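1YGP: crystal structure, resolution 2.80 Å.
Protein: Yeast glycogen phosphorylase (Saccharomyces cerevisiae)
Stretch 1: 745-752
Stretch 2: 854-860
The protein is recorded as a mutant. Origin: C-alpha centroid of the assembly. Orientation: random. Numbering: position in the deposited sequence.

Stretch 1 (745-752) VEITREIG
Stretch 2, residues 854-860: ANVGFFS

Helices often pack against a later segment of chain through aromatic and aliphatic groups set beside a salt-bridged charged cluster, with no hydrogen bond across, and yeast glycogen phosphorylase gives a compact example. Residues 745-751 close a helix, which Gly752 leaves with phi/psi of 103/133, angles at which a CB would jam against the preceding carbonyl oxygen. The partner, over a hundred residues later, runs from a helix into a 3-10 segment at 857-858. The closest CA atoms are those of Ile751 and Asn855, 5.2 Å apart. No hydrogen bond crosses the 385 Å² contact, which is one of van der Waals packing with a CH-pi approach to Phe859.

Phe859 covers the most surface. Its CB points sideways, but chi1 of -55° (m) and chi2 of -63° carry the buried ring to the helix. Ile747, m at both chi angles, sets CD1 over one face, 3.9 Å from the ring centroid and 3.6 Å from Phe859 CE2. At the ring edge, Glu746 O lies 3.6 Å from Phe859 CZ; that carbonyl also accepts the helical bond from Glu750 N. The methylene Glu750 CG comes within 3.7 Å of Phe859 CZ.

Glu750, the next largest contributor, has its CA-to-CB bond directed toward the partner, with chi1 and chi2 both m and chi3 -56°. Its OE1 lies 3.3 Å from Phe858 CB, while OE2 receives Arg749 NE at 3.3 Å in a salt bridge. Arg749 (t, t, then p at chi3) also reaches back, its NH1 3.2 Å from Glu746 OE2 in a salt bridge whose hydrogen bond is weak. Phe858 (chi1 169°, t; chi2 85°) lies beside this cluster, its CE2 3.1 Å from Arg749 NH2, near the guanidinium plane.

Asn855 suits its place because its CA-to-CB bond points toward the helix: CB packs 3.5 Å from Glu750 O and 3.9 Å from Ile751 CG2, while the amide (chi1 -62°, m; chi2 -63°) is hydrogen-bonded through ND2 elsewhere in the structure.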

# COMPACT_ATOMS: atom_id res chain seq x y z
N VAL A 745 -12.04 -41.80 -11.92
CA VAL A 745 -12.35 -42.60 -13.10
C VAL A 745 -11.27 -42.42 -14.19
O VAL A 745 -10.65 -43.41 -14.62
CB VAL A 745 -13.76 -42.18 -13.61
CG1 VAL A 745 -14.11 -42.90 -14.88
CG2 VAL A 745 -14.83 -42.55 -12.60
N GLU A 746 -10.94 -41.21 -14.63
CA GLU A 746 -9.88 -41.06 -15.62
C GLU A 746 -8.49 -41.41 -15.13
O GLU A 746 -7.71 -41.93 -15.95
CB GLU A 746 -9.86 -39.65 -16.16
CG GLU A 746 -10.83 -39.73 -17.30
CD GLU A 746 -11.36 -38.42 -17.84
OE1 GLU A 746 -12.31 -37.89 -17.25
OE2 GLU A 746 -10.85 -37.96 -18.86
N ILE A 747 -8.15 -41.18 -13.85
CA ILE A 747 -6.87 -41.64 -13.27
C ILE A 747 -6.80 -43.16 -13.52
O ILE A 747 -5.82 -43.65 -14.09
CB ILE A 747 -6.75 -41.45 -11.72
CG1 ILE A 747 -6.94 -40.00 -11.28
CG2 ILE A 747 -5.40 -41.98 -11.30
CD1 ILE A 747 -6.06 -39.01 -12.03
N THR A 748 -7.87 -43.89 -13.15
CA THR A 748 -7.94 -45.34 -13.27
C THR A 748 -7.73 -45.81 -14.70
O THR A 748 -6.93 -46.72 -14.91
CB THR A 748 -9.28 -45.79 -12.73
OG1 THR A 748 -9.26 -45.43 -11.35
CG2 THR A 748 -9.55 -47.27 -12.87
N ARG A 749 -8.38 -45.19 -15.66
CA ARG A 749 -8.18 -45.50 -17.07
C ARG A 749 -6.70 -45.43 -17.42
O ARG A 749 -6.10 -46.44 -17.76
CB ARG A 749 -8.97 -44.50 -17.89
CG ARG A 749 -8.92 -44.64 -19.40
CD ARG A 749 -9.56 -43.41 -20.01
NE ARG A 749 -8.65 -42.28 -19.96
CZ ARG A 749 -9.05 -41.01 -20.13
NH1 ARG A 749 -10.33 -40.71 -20.34
NH2 ARG A 749 -8.15 -40.03 -20.07
N GLU A 750 -6.08 -44.26 -17.26
CA GLU A 750 -4.69 -44.03 -17.59
C GLU A 750 -3.68 -44.87 -16.85
O GLU A 750 -2.77 -45.41 -17.49
CB GLU A 750 -4.32 -42.59 -17.33
CG GLU A 750 -5.05 -41.63 -18.22
CD GLU A 750 -4.61 -41.73 -19.66
OE1 GLU A 750 -3.40 -41.57 -19.91
OE2 GLU A 750 -5.46 -41.94 -20.52
N ILE A 751 -3.74 -45.01 -15.52
CA ILE A 751 -2.70 -45.76 -14.83
C ILE A 751 -3.08 -47.20 -14.56
O ILE A 751 -2.23 -47.99 -14.13
CB ILE A 751 -2.31 -45.09 -13.48
CG1 ILE A 751 -3.42 -45.21 -12.47
CG2 ILE A 751 -1.98 -43.62 -13.72
CD1 ILE A 751 -2.88 -44.96 -11.05
N GLY A 752 -4.32 -47.61 -14.79
CA GLY A 752 -4.72 -48.99 -14.61
C GLY A 752 -5.49 -49.23 -13.32
O GLY A 752 -5.06 -48.90 -12.22
N ALA A 854 4.67 -43.15 -14.29
CA ALA A 854 4.88 -43.53 -15.65
C ALA A 854 3.70 -43.19 -16.53
O ALA A 854 3.88 -42.80 -17.69
CB ALA A 854 5.16 -45.02 -15.69
N ASN A 855 2.48 -43.27 -15.99
CA ASN A 855 1.29 -43.01 -16.78
C ASN A 855 0.50 -41.76 -16.40
O ASN A 855 -0.60 -41.50 -16.92
CB ASN A 855 0.40 -44.23 -16.69
CG ASN A 855 1.07 -45.47 -17.26
OD1 ASN A 855 1.41 -45.60 -18.43
ND2 ASN A 855 1.34 -46.42 -16.38
N VAL A 856 1.03 -40.88 -15.53
CA VAL A 856 0.33 -39.66 -15.16
C VAL A 856 0.34 -38.60 -16.27
O VAL A 856 -0.55 -37.75 -16.34
CB VAL A 856 0.97 -39.08 -13.88
CG1 VAL A 856 2.31 -38.39 -14.17
CG2 VAL A 856 -0.05 -38.13 -13.27
N GLY A 857 1.29 -38.65 -17.19
CA GLY A 857 1.48 -37.65 -18.23
C GLY A 857 0.28 -37.10 -18.98
O GLY A 857 0.36 -35.97 -19.45
N PHE A 858 -0.83 -37.80 -19.17
CA PHE A 858 -1.97 -37.22 -19.88
C PHE A 858 -2.54 -36.05 -19.08
O PHE A 858 -3.12 -35.12 -19.65
CB PHE A 858 -3.02 -38.27 -20.06
CG PHE A 858 -4.39 -37.80 -20.54
CD1 PHE A 858 -4.65 -37.64 -21.90
CD2 PHE A 858 -5.42 -37.60 -19.60
CE1 PHE A 858 -5.93 -37.28 -22.32
CE2 PHE A 858 -6.70 -37.24 -20.03
CZ PHE A 858 -6.95 -37.08 -21.39
N PHE A 859 -2.37 -36.06 -17.76
CA PHE A 859 -2.92 -34.99 -16.97
C PHE A 859 -2.00 -33.78 -16.95
O PHE A 859 -2.10 -32.95 -16.04
CB PHE A 859 -3.20 -35.49 -15.56
CG PHE A 859 -4.09 -36.72 -15.56
CD1 PHE A 859 -5.39 -36.63 -16.05
CD2 PHE A 859 -3.58 -37.93 -15.11
CE1 PHE A 859 -6.19 -37.78 -16.10
CE2 PHE A 859 -4.38 -39.07 -15.16
CZ PHE A 859 -5.69 -39.00 -15.65
N SER A 860 -1.08 -33.60 -17.90
CA SER A 860 -0.28 -32.40 -17.92
C SER A 860 -1.12 -31.25 -18.48
O SER A 860 -1.66 -31.35 -19.59
CB SER A 860 0.94 -32.65 -18.79
OG SER A 860 1.79 -31.52 -18.94